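Sortase B (Listeria monocytogenes serovar 1/2a, PDB 5JCV) is a class B sortase, a membrane-bound transpeptidase that cleaves the C-terminal sorting signal of surface proteins and attaches them covalently to the cell wall. Local coordinates at residues F54-Y57 against R58-N61; S79-A82 against D83-K86; T132-F135 against E136-L139; Y138-K141 against V142-S146. All coordinates share one frame; numbering follows the deposited sequence.

Interaction 1 of 4, residues F54-Y57 against R58-N61; sequences FKDY and RNTN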
ATOM      1  N   PHE A  54      -1.508 -15.022   2.926  1.00 47.92           N
ATOM      2  CA  PHE A  54      -1.782 -14.367   1.659  1.00 47.21           C
ATOM      3  C   PHE A  54      -3.250 -14.195   1.342  1.00 46.54           C
ATOM      4  O   PHE A  54      -4.084 -14.995   1.731  1.00 48.06           O
ATOM      5  CB  PHE A  54      -1.075 -15.105   0.473  1.00 49.24           C
ATOM      6  CG  PHE A  54      -1.606 -16.495   0.185  1.00 48.47           C
ATOM      7  CD1 PHE A  54      -2.612 -16.692  -0.741  1.00 50.66           C
ATOM      8  CD2 PHE A  54      -1.105 -17.603   0.860  1.00 46.97           C
ATOM      9  CE1 PHE A  54      -3.089 -17.973  -1.023  1.00 48.63           C
ATOM     10  CE2 PHE A  54      -1.576 -18.874   0.597  1.00 50.16           C
ATOM     11  CZ  PHE A  54      -2.563 -19.069  -0.364  1.00 48.77           C
ATOM     12  N   LYS A  55      -3.528 -13.154   0.575  1.00 46.76           N
ATOM     13  CA  LYS A  55      -4.860 -12.787   0.221  1.00 48.08           C
ATOM     14  C   LYS A  55      -5.198 -13.493  -1.067  1.00 48.52           C
ATOM     15  O   LYS A  55      -4.353 -13.596  -1.985  1.00 47.56           O
ATOM     16  CB  LYS A  55      -4.961 -11.259   0.056  1.00 50.52           C
ATOM     17  CG  LYS A  55      -6.395 -10.764  -0.174  1.00 55.41           C
ATOM     18  CD  LYS A  55      -6.490  -9.334  -0.702  1.00 58.73           C
ATOM     19  CE  LYS A  55      -6.405  -8.287   0.379  1.00 65.97           C
ATOM     20  NZ  LYS A  55      -6.590  -6.846  -0.081  1.00 71.55           N
ATOM     21  N   ASP A  56      -6.436 -13.967  -1.134  1.00 47.70           N
ATOM     22  CA  ASP A  56      -6.950 -14.669  -2.291  1.00 49.00           C
ATOM     23  C   ASP A  56      -6.769 -13.796  -3.509  1.00 51.80           C
ATOM     24  O   ASP A  56      -7.122 -12.637  -3.476  1.00 55.32           O
ATOM     25  CB  ASP A  56      -8.450 -14.959  -2.117  1.00 49.41           C
ATOM     26  CG  ASP A  56      -8.980 -15.938  -3.142  1.00 53.73           C
ATOM     27  OD1 ASP A  56      -9.075 -15.610  -4.340  1.00 56.17           O
ATOM     28  OD2 ASP A  56      -9.315 -17.070  -2.746  1.00 58.13           O
ATOM     29  N   TYR A  57      -6.270 -14.367  -4.594  1.00 55.23           N
ATOM     30  CA  TYR A  57      -5.981 -13.610  -5.812  1.00 55.24           C
ATOM     31  C   TYR A  57      -7.205 -12.955  -6.435  1.00 57.69           C
ATOM     32  O   TYR A  57      -7.072 -11.995  -7.209  1.00 60.14           O
ATOM     33  CB  TYR A  57      -5.349 -14.511  -6.860  1.00 58.66           C
ATOM     34  CG  TYR A  57      -6.349 -15.377  -7.652  1.00 61.22           C
ATOM     35  CD1 TYR A  57      -6.979 -14.907  -8.835  1.00 63.76           C
ATOM     36  CD2 TYR A  57      -6.613 -16.686  -7.257  1.00 62.01           C
ATOM     37  CE1 TYR A  57      -7.851 -15.740  -9.557  1.00 62.35           C
ATOM     38  CE2 TYR A  57      -7.467 -17.503  -7.967  1.00 60.25           C
ATOM     39  CZ  TYR A  57      -8.091 -17.040  -9.105  1.00 63.81           C
ATOM     40  OH  TYR A  57      -8.949 -17.925  -9.753  1.00 60.87           O
ATOM     41  N   ARG A  58      -8.388 -13.487  -6.148  1.00 57.08           N
ATOM     42  CA  ARG A  58      -9.625 -12.866  -6.623  1.00 58.74           C
ATOM     43  C   ARG A  58     -10.021 -11.564  -5.909  1.00 58.93           C
ATOM     44  O   ARG A  58     -10.923 -10.889  -6.375  1.00 59.05           O
ATOM     45  CB  ARG A  58     -10.782 -13.857  -6.501  1.00 59.52           C
ATOM     46  CG  ARG A  58     -10.648 -15.091  -7.389  1.00 62.97           C
ATOM     47  CD  ARG A  58     -11.708 -16.135  -7.034  1.00 65.52           C
ATOM     48  NE  ARG A  58     -11.490 -16.648  -5.671  1.00 66.26           N
ATOM     49  CZ  ARG A  58     -12.392 -17.284  -4.915  1.00 64.87           C
ATOM     50  NH1 ARG A  58     -13.620 -17.515  -5.342  1.00 61.66           N
ATOM     51  NH2 ARG A  58     -12.059 -17.693  -3.688  1.00 64.68           N
ATOM     52  N   ASN A  59      -9.402 -11.231  -4.775  1.00 55.73           N
ATOM     53  CA  ASN A  59      -9.828 -10.060  -3.989  1.00 59.17           C
ATOM     54  C   ASN A  59      -8.893  -8.919  -4.251  1.00 63.71           C
ATOM     55  O   ASN A  59      -7.763  -8.904  -3.729  1.00 66.38           O
ATOM     56  CB  ASN A  59      -9.835 -10.318  -2.485  1.00 55.53           C
ATOM     57  CG  ASN A  59     -10.733 -11.466  -2.089  1.00 57.25           C
ATOM     58  OD1 ASN A  59     -10.312 -12.331  -1.354  1.00 60.40           O
ATOM     59  ND2 ASN A  59     -11.970 -11.464  -2.541  1.00 60.74           N
ATOM     60  N   THR A  60      -9.371  -7.980  -5.068  1.00 67.99           N
ATOM     61  CA  THR A  60      -8.586  -6.820  -5.538  1.00 69.00           C
ATOM     62  C   THR A  60      -9.314  -5.490  -5.372  1.00 66.00           C
ATOM     63  O   THR A  60      -8.869  -4.516  -5.892  1.00 66.19           O
ATOM     64  CB  THR A  60      -8.264  -6.996  -7.008  1.00 68.67           C
ATOM     65  OG1 THR A  60      -9.493  -7.273  -7.686  1.00 71.72           O
ATOM     66  CG2 THR A  60      -7.317  -8.187  -7.189  1.00 67.76           C
ATOM     67  N   ASN A  61     -10.390  -5.471  -4.593  1.00 67.94           N
ATOM     68  CA  ASN A  61     -11.151  -4.288  -4.309  1.00 66.40           C
ATOM     69  C   ASN A  61     -11.818  -4.335  -2.938  1.00 63.48           C
ATOM     70  O   ASN A  61     -12.943  -4.818  -2.789  1.00 60.43           O
ATOM     71  CB  ASN A  61     -12.222  -4.116  -5.394  1.00 68.42           C
ATOM     72  CG  ASN A  61     -13.045  -2.853  -5.223  1.00 71.33           C
ATOM     73  OD1 ASN A  61     -13.074  -2.185  -4.143  1.00 66.37           O
ATOM     74  ND2 ASN A  61     -13.736  -2.504  -6.304  1.00 77.97           N
TER

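Interaction 2 of 4, residues S79-A82 against D83-K86; sequences SMFA and DLRK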
ATOM      1  N   SER A  79       2.943 -21.988  14.068  1.00 42.68           N
ATOM      2  CA  SER A  79       3.041 -20.719  13.320  1.00 41.36           C
ATOM      3  C   SER A  79       1.952 -20.563  12.289  1.00 41.34           C
ATOM      4  O   SER A  79       1.110 -21.459  12.090  1.00 39.95           O
ATOM      5  CB  SER A  79       4.422 -20.609  12.646  1.00 41.49           C
ATOM      6  OG  SER A  79       4.674 -21.705  11.797  1.00 41.93           O
HETATM    7  N   MSE A  80       2.001 -19.425  11.597  1.00 41.30           N
HETATM    8  CA  MSE A  80       1.093 -19.117  10.488  1.00 42.15           C
HETATM    9  C   MSE A  80      -0.296 -19.110  11.065  1.00 41.55           C
HETATM   10  O   MSE A  80      -0.525 -18.415  12.061  1.00 43.07           O
HETATM   11  CB  MSE A  80       1.354 -19.999   9.253  1.00 43.14           C
HETATM   12  CG  MSE A  80       2.834 -20.045   8.873  1.00 48.98           C
HETATM   13 SE   MSE A  80       3.731 -18.257   8.782  0.64 55.85          SE
HETATM   14  CE  MSE A  80       2.813 -17.554   7.276  1.00 50.59           C
ATOM     15  N   PHE A  81      -1.232 -19.852  10.476  1.00 40.09           N
ATOM     16  CA  PHE A  81      -2.622 -19.867  10.934  1.00 37.77           C
ATOM     17  C   PHE A  81      -2.964 -21.014  11.857  1.00 39.32           C
ATOM     18  O   PHE A  81      -4.139 -21.256  12.148  1.00 39.08           O
ATOM     19  CB  PHE A  81      -3.558 -19.847   9.760  1.00 38.53           C
ATOM     20  CG  PHE A  81      -3.924 -18.470   9.274  1.00 40.79           C
ATOM     21  CD1 PHE A  81      -3.379 -17.299   9.839  1.00 42.11           C
ATOM     22  CD2 PHE A  81      -4.802 -18.334   8.195  1.00 40.92           C
ATOM     23  CE1 PHE A  81      -3.755 -16.042   9.377  1.00 41.74           C
ATOM     24  CE2 PHE A  81      -5.179 -17.086   7.742  1.00 39.64           C
ATOM     25  CZ  PHE A  81      -4.629 -15.943   8.322  1.00 43.17           C
ATOM     26  N   ALA A  82      -1.974 -21.689  12.415  1.00 41.04           N
ATOM     27  CA  ALA A  82      -2.326 -22.713  13.422  1.00 40.62           C
ATOM     28  C   ALA A  82      -3.183 -22.146  14.545  1.00 42.43           C
ATOM     29  O   ALA A  82      -4.043 -22.867  15.093  1.00 40.30           O
ATOM     30  CB  ALA A  82      -1.090 -23.396  13.994  1.00 42.27           C
ATOM     31  N   ASP A  83      -2.976 -20.867  14.919  1.00 41.52           N
ATOM     32  CA  ASP A  83      -3.720 -20.327  16.071  1.00 41.94           C
ATOM     33  C   ASP A  83      -5.202 -20.023  15.803  1.00 41.76           C
ATOM     34  O   ASP A  83      -5.947 -19.730  16.746  1.00 44.87           O
ATOM     35  CB  ASP A  83      -3.007 -19.111  16.682  1.00 44.43           C
ATOM     36  CG  ASP A  83      -1.872 -19.517  17.644  1.00 48.44           C
ATOM     37  OD1 ASP A  83      -1.751 -20.734  18.002  1.00 44.58           O
ATOM     38  OD2 ASP A  83      -1.084 -18.608  18.013  1.00 46.90           O
ATOM     39  N   LEU A  84      -5.660 -20.140  14.560  1.00 41.42           N
ATOM     40  CA  LEU A  84      -7.099 -19.940  14.258  1.00 42.81           C
ATOM     41  C   LEU A  84      -7.990 -20.892  15.090  1.00 44.60           C
ATOM     42  O   LEU A  84      -9.128 -20.551  15.475  1.00 44.56           O
ATOM     43  CB  LEU A  84      -7.390 -20.108  12.728  1.00 42.92           C
ATOM     44  CG  LEU A  84      -6.876 -19.032  11.757  1.00 42.27           C
ATOM     45  CD1 LEU A  84      -7.474 -19.119  10.353  1.00 42.60           C
ATOM     46  CD2 LEU A  84      -7.177 -17.679  12.345  1.00 45.35           C
ATOM     47  N   ARG A  85      -7.455 -22.072  15.390  1.00 44.36           N
ATOM     48  CA  ARG A  85      -8.176 -23.079  16.169  1.00 49.27           C
ATOM     49  C   ARG A  85      -8.483 -22.624  17.606  1.00 45.58           C
ATOM     50  O   ARG A  85      -9.348 -23.199  18.285  1.00 45.08           O
ATOM     51  CB  ARG A  85      -7.373 -24.385  16.183  1.00 51.37           C
ATOM     52  CG  ARG A  85      -6.127 -24.239  17.064  1.00 62.96           C
ATOM     53  CD  ARG A  85      -5.279 -25.496  17.214  1.00 70.10           C
ATOM     54  NE  ARG A  85      -4.107 -25.246  18.037  1.00 73.99           N
ATOM     55  CZ  ARG A  85      -3.206 -26.173  18.369  1.00 88.33           C
ATOM     56  NH1 ARG A  85      -3.350 -27.445  17.975  1.00 98.76           N
ATOM     57  NH2 ARG A  85      -2.166 -25.829  19.126  1.00114.28           N
ATOM     58  N   LYS A  86      -7.780 -21.610  18.102  1.00 42.42           N
ATOM     59  CA  LYS A  86      -8.122 -21.091  19.447  1.00 42.14           C
ATOM     60  C   LYS A  86      -9.579 -20.602  19.541  1.00 42.97           C
ATOM     61  O   LYS A  86     -10.209 -20.630  20.618  1.00 45.99           O
ATOM     62  CB  LYS A  86      -7.192 -19.959  19.850  1.00 45.10           C
ATOM     63  CG  LYS A  86      -5.722 -20.339  20.058  1.00 47.47           C
ATOM     64  CD  LYS A  86      -4.912 -19.075  20.352  1.00 47.19           C
ATOM     65  CE  LYS A  86      -3.474 -19.367  20.722  1.00 50.21           C
ATOM     66  NZ  LYS A  86      -3.334 -19.686  22.177  1.00 50.96           N
TER
HETATM   67  O   HOH W   1      -0.484 -19.454  14.570  1.00 38.18           O

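Interaction 3 of 4, residues T132-F135 against E136-L139; sequences TTDF and EDYL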
ATOM      1  N   THR A 132     -27.398  -8.345  -4.093  1.00106.99           N
ATOM      2  CA  THR A 132     -27.323  -8.197  -2.654  1.00104.54           C
ATOM      3  C   THR A 132     -28.061  -9.348  -1.947  1.00112.32           C
ATOM      4  O   THR A 132     -27.714  -9.721  -0.818  1.00109.55           O
ATOM      5  CB  THR A 132     -27.911  -6.848  -2.239  1.00104.24           C
ATOM      6  OG1 THR A 132     -27.148  -5.813  -2.866  1.00105.49           O
ATOM      7  CG2 THR A 132     -27.885  -6.650  -0.718  1.00103.20           C
ATOM      8  N   THR A 133     -29.062  -9.920  -2.617  1.00114.77           N
ATOM      9  CA  THR A 133     -29.817 -11.047  -2.072  0.60113.97           C
ATOM     10  C   THR A 133     -28.977 -12.331  -2.018  1.00115.31           C
ATOM     11  O   THR A 133     -29.230 -13.208  -1.193  1.00117.42           O
ATOM     12  CB  THR A 133     -31.096 -11.315  -2.894  0.60115.01           C
ATOM     13  OG1 THR A 133     -30.747 -11.640  -4.247  0.60117.14           O
ATOM     14  CG2 THR A 133     -32.024 -10.093  -2.874  0.60115.18           C
ATOM     15  N   ASP A 134     -27.983 -12.449  -2.904  1.00109.08           N
ATOM     16  CA  ASP A 134     -27.118 -13.637  -2.925  1.00105.61           C
ATOM     17  C   ASP A 134     -26.176 -13.663  -1.718  1.00 95.87           C
ATOM     18  O   ASP A 134     -25.921 -14.707  -1.150  1.00 82.20           O
ATOM     19  CB  ASP A 134     -26.321 -13.715  -4.226  1.00110.28           C
ATOM     20  CG  ASP A 134     -27.219 -13.847  -5.448  1.00120.50           C
ATOM     21  OD1 ASP A 134     -28.347 -14.376  -5.325  1.00118.36           O
ATOM     22  OD2 ASP A 134     -26.801 -13.401  -6.534  1.00133.87           O
ATOM     23  N   PHE A 135     -25.697 -12.492  -1.318  1.00 89.63           N
ATOM     24  CA  PHE A 135     -24.858 -12.380  -0.154  1.00 82.42           C
ATOM     25  C   PHE A 135     -25.608 -12.618   1.159  1.00 85.04           C
ATOM     26  O   PHE A 135     -25.009 -13.047   2.152  1.00 78.10           O
ATOM     27  CB  PHE A 135     -24.191 -11.027  -0.148  1.00 75.38           C
ATOM     28  CG  PHE A 135     -23.069 -10.925   0.821  1.00 77.70           C
ATOM     29  CD1 PHE A 135     -22.022 -11.849   0.780  1.00 75.40           C
ATOM     30  CD2 PHE A 135     -23.048  -9.917   1.790  1.00 75.28           C
ATOM     31  CE1 PHE A 135     -20.990 -11.765   1.676  1.00 73.19           C
ATOM     32  CE2 PHE A 135     -22.009  -9.825   2.687  1.00 74.30           C
ATOM     33  CZ  PHE A 135     -20.971 -10.746   2.624  1.00 73.78           C
ATOM     34  N   GLU A 136     -26.913 -12.354   1.170  1.00 84.96           N
ATOM     35  CA  GLU A 136     -27.720 -12.632   2.356  1.00 88.51           C
ATOM     36  C   GLU A 136     -28.004 -14.129   2.506  1.00 83.78           C
ATOM     37  O   GLU A 136     -28.107 -14.616   3.643  1.00 82.74           O
ATOM     38  CB  GLU A 136     -29.013 -11.785   2.352  1.00 97.93           C
ATOM     39  CG  GLU A 136     -30.071 -12.126   3.416  1.00104.60           C
ATOM     40  CD  GLU A 136     -29.613 -12.027   4.880  1.00108.28           C
ATOM     41  OE1 GLU A 136     -28.525 -11.477   5.198  1.00107.93           O
ATOM     42  OE2 GLU A 136     -30.382 -12.510   5.739  1.00110.84           O
ATOM     43  N   ASP A 137     -28.116 -14.845   1.380  1.00 82.91           N
ATOM     44  CA  ASP A 137     -28.225 -16.316   1.377  1.00 81.79           C
ATOM     45  C   ASP A 137     -26.908 -16.923   1.899  1.00 80.72           C
ATOM     46  O   ASP A 137     -26.922 -17.860   2.706  1.00 84.06           O
ATOM     47  CB  ASP A 137     -28.473 -16.896  -0.036  1.00 84.18           C
ATOM     48  CG  ASP A 137     -29.623 -16.222  -0.786  1.00 88.50           C
ATOM     49  OD1 ASP A 137     -30.562 -15.685  -0.167  1.00 88.00           O
ATOM     50  OD2 ASP A 137     -29.588 -16.241  -2.032  1.00 90.86           O
ATOM     51  N   TYR A 138     -25.786 -16.391   1.405  1.00 72.94           N
ATOM     52  CA  TYR A 138     -24.452 -16.760   1.877  1.00 70.28           C
ATOM     53  C   TYR A 138     -24.327 -16.596   3.400  1.00 69.13           C
ATOM     54  O   TYR A 138     -23.891 -17.514   4.104  1.00 71.03           O
ATOM     55  CB  TYR A 138     -23.382 -15.961   1.124  1.00 65.82           C
ATOM     56  CG  TYR A 138     -21.969 -16.224   1.571  1.00 64.47           C
ATOM     57  CD1 TYR A 138     -21.148 -17.108   0.898  1.00 62.03           C
ATOM     58  CD2 TYR A 138     -21.452 -15.572   2.662  1.00 64.19           C
ATOM     59  CE1 TYR A 138     -19.850 -17.343   1.322  1.00 63.22           C
ATOM     60  CE2 TYR A 138     -20.165 -15.785   3.086  1.00 59.63           C
ATOM     61  CZ  TYR A 138     -19.361 -16.678   2.438  1.00 62.76           C
ATOM     62  OH  TYR A 138     -18.072 -16.866   2.922  1.00 54.79           O
ATOM     63  N   LEU A 139     -24.758 -15.459   3.916  1.00 69.54           N
ATOM     64  CA  LEU A 139     -24.601 -15.178   5.341  1.00 71.08           C
ATOM     65  C   LEU A 139     -25.440 -16.090   6.198  1.00 73.54           C
ATOM     66  O   LEU A 139     -25.007 -16.513   7.265  1.00 77.58           O
ATOM     67  CB  LEU A 139     -24.943 -13.732   5.649  1.00 69.64           C
ATOM     68  CG  LEU A 139     -23.967 -12.724   5.056  1.00 67.70           C
ATOM     69  CD1 LEU A 139     -24.495 -11.306   5.249  1.00 69.46           C
ATOM     70  CD2 LEU A 139     -22.576 -12.886   5.653  1.00 66.47           C
TER

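Interaction 4 of 4, residues Y138-K141 against V142-S146; sequences YLQK and VKQQS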
ATOM      1  N   TYR A 138     -25.786 -16.391   1.405  1.00 72.94           N
ATOM      2  CA  TYR A 138     -24.452 -16.760   1.877  1.00 70.28           C
ATOM      3  C   TYR A 138     -24.327 -16.596   3.400  1.00 69.13           C
ATOM      4  O   TYR A 138     -23.891 -17.514   4.104  1.00 71.03           O
ATOM      5  CB  TYR A 138     -23.382 -15.961   1.124  1.00 65.82           C
ATOM      6  CG  TYR A 138     -21.969 -16.224   1.571  1.00 64.47           C
ATOM      7  CD1 TYR A 138     -21.148 -17.108   0.898  1.00 62.03           C
ATOM      8  CD2 TYR A 138     -21.452 -15.572   2.662  1.00 64.19           C
ATOM      9  CE1 TYR A 138     -19.850 -17.343   1.322  1.00 63.22           C
ATOM     10  CE2 TYR A 138     -20.165 -15.785   3.086  1.00 59.63           C
ATOM     11  CZ  TYR A 138     -19.361 -16.678   2.438  1.00 62.76           C
ATOM     12  OH  TYR A 138     -18.072 -16.866   2.922  1.00 54.79           O
ATOM     13  N   LEU A 139     -24.758 -15.459   3.916  1.00 69.54           N
ATOM     14  CA  LEU A 139     -24.601 -15.178   5.341  1.00 71.08           C
ATOM     15  C   LEU A 139     -25.440 -16.090   6.198  1.00 73.54           C
ATOM     16  O   LEU A 139     -25.007 -16.513   7.265  1.00 77.58           O
ATOM     17  CB  LEU A 139     -24.943 -13.732   5.649  1.00 69.64           C
ATOM     18  CG  LEU A 139     -23.967 -12.724   5.056  1.00 67.70           C
ATOM     19  CD1 LEU A 139     -24.495 -11.306   5.249  1.00 69.46           C
ATOM     20  CD2 LEU A 139     -22.576 -12.886   5.653  1.00 66.47           C
ATOM     21  N   GLN A 140     -26.642 -16.372   5.732  1.00 78.19           N
ATOM     22  CA  GLN A 140     -27.511 -17.342   6.367  1.00 85.79           C
ATOM     23  C   GLN A 140     -26.815 -18.710   6.450  1.00 79.99           C
ATOM     24  O   GLN A 140     -26.792 -19.333   7.505  1.00 76.85           O
ATOM     25  CB  GLN A 140     -28.829 -17.414   5.581  1.00 97.19           C
ATOM     26  CG  GLN A 140     -29.680 -18.660   5.796  1.00109.27           C
ATOM     27  CD  GLN A 140     -30.271 -18.744   7.194  1.00118.02           C
ATOM     28  OE1 GLN A 140     -30.218 -17.784   7.971  1.00123.62           O
ATOM     29  NE2 GLN A 140     -30.849 -19.900   7.518  1.00121.04           N
ATOM     30  N   LYS A 141     -26.233 -19.171   5.347  1.00 80.85           N
ATOM     31  CA  LYS A 141     -25.590 -20.479   5.346  1.00 77.32           C
ATOM     32  C   LYS A 141     -24.419 -20.527   6.335  1.00 73.98           C
ATOM     33  O   LYS A 141     -24.346 -21.460   7.136  1.00 72.16           O
ATOM     34  CB  LYS A 141     -25.136 -20.897   3.938  1.00 84.71           C
ATOM     35  CG  LYS A 141     -26.296 -21.145   2.975  1.00 93.61           C
ATOM     36  CD  LYS A 141     -26.031 -22.246   1.953  1.00 93.82           C
ATOM     37  CE  LYS A 141     -27.186 -22.358   0.951  1.00 99.77           C
ATOM     38  NZ  LYS A 141     -27.046 -23.483  -0.039  1.00100.04           N
ATOM     39  N   VAL A 142     -23.519 -19.536   6.296  1.00 66.80           N
ATOM     40  CA  VAL A 142     -22.301 -19.604   7.124  1.00 65.68           C
ATOM     41  C   VAL A 142     -22.563 -19.370   8.612  1.00 66.91           C
ATOM     42  O   VAL A 142     -21.829 -19.895   9.456  1.00 64.52           O
ATOM     43  CB  VAL A 142     -21.140 -18.686   6.664  1.00 62.89           C
ATOM     44  CG1 VAL A 142     -20.735 -18.990   5.238  1.00 62.08           C
ATOM     45  CG2 VAL A 142     -21.477 -17.218   6.853  1.00 65.82           C
ATOM     46  N   LYS A 143     -23.608 -18.608   8.929  1.00 73.04           N
ATOM     47  CA  LYS A 143     -24.052 -18.427  10.325  1.00 74.23           C
ATOM     48  C   LYS A 143     -24.543 -19.750  10.869  1.00 72.14           C
ATOM     49  O   LYS A 143     -24.263 -20.109  12.013  1.00 69.11           O
ATOM     50  CB  LYS A 143     -25.173 -17.389  10.441  1.00 75.81           C
ATOM     51  CG  LYS A 143     -24.735 -15.977  10.815  1.00 81.90           C
ATOM     52  CD  LYS A 143     -25.558 -14.935  10.076  1.00 86.30           C
ATOM     53  CE  LYS A 143     -25.749 -13.638  10.850  1.00 91.24           C
ATOM     54  NZ  LYS A 143     -26.606 -12.713  10.046  1.00 91.60           N
ATOM     55  N   GLN A 144     -25.270 -20.481  10.032  1.00 75.64           N
ATOM     56  CA  GLN A 144     -25.731 -21.806  10.416  1.00 80.33           C
ATOM     57  C   GLN A 144     -24.580 -22.792  10.586  1.00 71.19           C
ATOM     58  O   GLN A 144     -24.609 -23.614  11.486  1.00 71.28           O
ATOM     59  CB  GLN A 144     -26.737 -22.343   9.410  1.00 89.03           C
ATOM     60  CG  GLN A 144     -27.765 -23.240  10.067  1.00102.93           C
ATOM     61  CD  GLN A 144     -29.042 -23.321   9.265  1.00117.31           C
ATOM     62  OE1 GLN A 144     -29.013 -23.299   8.031  1.00121.81           O
ATOM     63  NE2 GLN A 144     -30.176 -23.410   9.959  1.00124.77           N
ATOM     64  N   GLN A 145     -23.554 -22.685   9.747  1.00 65.86           N
ATOM     65  CA  GLN A 145     -22.341 -23.503   9.900  1.00 62.80           C
ATOM     66  C   GLN A 145     -21.538 -23.197  11.193  1.00 63.75           C
ATOM     67  O   GLN A 145     -20.766 -24.027  11.680  1.00 63.27           O
ATOM     68  CB  GLN A 145     -21.462 -23.313   8.676  1.00 63.14           C
ATOM     69  CG  GLN A 145     -20.711 -24.549   8.237  1.00 69.50           C
ATOM     70  CD  GLN A 145     -20.110 -24.414   6.842  1.00 72.30           C
ATOM     71  OE1 GLN A 145     -20.462 -23.506   6.065  1.00 71.50           O
ATOM     72  NE2 GLN A 145     -19.173 -25.314   6.522  1.00 74.44           N
ATOM     73  N   SER A 146     -21.722 -22.013  11.766  1.00 63.75           N
ATOM     74  CA  SER A 146     -20.976 -21.627  12.967  1.00 62.13           C
ATOM     75  C   SER A 146     -21.222 -22.540  14.166  1.00 65.27           C
ATOM     76  O   SER A 146     -22.332 -23.016  14.377  1.00 68.34           O
ATOM     77  CB  SER A 146     -21.316 -20.176  13.372  1.00 61.53           C
ATOM     78  OG  SER A 146     -20.401 -19.695  14.353  1.00 56.84           O
TER

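Interaction 1 of 4, residues F54-Y57 against R58-N61
D56 and R58, the first and third residues of a tight turn, are joined by a two-nitrogen salt bridge. The guanidinium of R58 comes side-on. R58 NE reaches D56 OD1 at 2.9 Å and R58 NH2 reaches D56 OD2 at 3.0 Å. Both oxygens lie close to the guanidinium plane, but the carboxylate is turned 51° from it. NE therefore meets OD1 on the syn side, tilted out of the carboxylate plane, and NH2 meets OD2 from above that plane. D56 OD1 also takes R58 N at 2.9 Å, on its anti lone pair. With CG anti to the backbone N (chi1 -168°), the D56 carboxylate lies on the side of the following residues. D56 to N59 is a type I beta turn after strand 53-55 of the sortase beta-barrel domain; this chain lacks the membrane-spanning helix. N59 N to D56 O, at 3.0 Å, closes the turn. R58 CG lies over one face of the Y57 ring, toward its rim, 3.7 Å from the centroid, a CH-pi contact. On the strand side, K55 CD packs against N59 O at 3.3 Å. D56 OD2 also bonds Y71 OH, and N59 OD1 accepts from I69 N, which ties the turn to strand 67-72.

Interaction 2 of 4, residues S79-A82 against D83-K86
The backbone first closes a type II' beta turn, with A82 N bonded to S79 O at 3.1 Å; then L84 N bonds F81 O at 3.1 Å, an i to i+3 bond as the chain enters the 3-10 segment. The second bond is fairly straight, at 163°, but L84 N stands well above the carbonyl plane of F81. The side chains of F81 and L84 meet beside this bond. L84 CD1 does most of the touching. It lies 3.5 Å from F81 CD2 and 3.8 Å from F81 CG, and approaches the ring obliquely. L84 CG is beside its own backbone N (chi1 -70°), which brings the branch back toward F81 O and F81 CG. The 3-10 segment that runs through D83-K86 belongs to the connection between strand 67-72 and helix 90-95 of the sortase beta-barrel. A water bridges the turn, donating to M80 O at 2.7 Å and accepting from D83 N at 2.9 Å. It thereby satisfies an N-H near the start of the 3-10 segment. R85 runs its extended chain past the carbonyl of A82, with R85 CG 3.2 Å from A82 O. L84 also packs on L163, M177 and I179, and F81 on I53 and T165. D83 OD2 accepts from E24 N. M80 is selenomethionine, and its backbone N bonds Y27 OH.

Interaction 3 of 4, residues T132-F135 against E136-L139
F135 meets L139 and Y138 of the next helical turn with its ring. Its CB lies closer to the backbone, with F135 CB 3.3 Å from E136 N. CG stands anti to the backbone N (chi1 -166°), and this sends the ring along the helix toward Y138 and L139. On one side of the ring, CD2 and CE2 meet L139 CD1, with F135 CE2 3.9 Å from it. At the tip, F135 CZ meets L139 CD2 at 4.0 Å. L139 CG sits over the face of the F135 ring, 4.3 Å from the centroid, as a CH-pi contact. On the other side, F135 CE1 touches Y138 CD2 at 4.0 Å. The F135 and Y138 rings are nearly parallel, 13° apart, but displaced, with centroids 5.8 Å apart, so little of one covers the other. Both rings are met edge-to-face by F129, and both pack on I160 of strand 160-165. D137, Y138 and L139 make the i to i+4 backbone bonds, while that of E136 N to T132 O is weak. On the outer side, D134 OD1 and D137 OD2 are 4.0 Å apart, which is probably unfavourable. D134 OD2 accepts from E131 N. F135, Y138 and L139 thus form the i, i+3, i+4 apolar face of an amphipathic alpha helix.

Interaction 4 of 4, residues Y138-K141 against V142-S146
The second half of helix 132-145 carries this contact, where Y138 and V142 meet one turn apart on the buried side. V142 CG1 lies over one face of the Y138 ring, 4.1 Å from its centroid and 22° off the normal, so the contact is CH-pi. It is displaced toward the rim, and CE2 and CZ are the ring atoms it approaches most closely, with Y138 CZ 3.9 Å from V142 CG1. CG1 is placed there by a chi1 of -58°, which sets it beside the backbone N of V142 and near Y138 O. Y138 OH reaches on to Y124 O and Q180 NE2, and these bonds probably fix the far end of the ring. In the backbone, V142 N bonds Y138 O at 3.0 Å. K143 bends at chi2 and chi3. K143 CB and CD each lie 3.3 Å from L139 O, and NZ then bonds V154 O. On the exposed side, the amides of Q140 and Q144 lie near each other with their planes 67° apart. Q140 NE2 is 3.9 Å from Q144 OE1, too long for a hydrogen bond. S146 N bonds K143 O at 3.2 Å, and its OG bonds V115 N and Y148 O. V142 and Q145 pack on Y116 of strand 107-118. In sequence the helix lies between strands 107-118 and 160-165, the place of the long helix that class B sortases add to the barrel.

How the interactions relate
From the N terminus the contacts come in series, and each is local. Interaction 1 turns the chain after strand 53-55 and ties the turn to strand 67-72. Interaction 2 follows in the connection between strand 67-72 and helix 90-95. It packs on strands 53-55, 160-165 and 176-182, on the opposite side of the chain's centre from interaction 1, with centres about 20 Å apart. Interactions 3 and 4 come last, both on helix 132-145. They overlap at Y138 and L139, so one continues into the other, with centres about 10 Å apart. Interaction 3 faces strand 160-165, and interaction 4 faces strand 107-118. None nests within or crosses another.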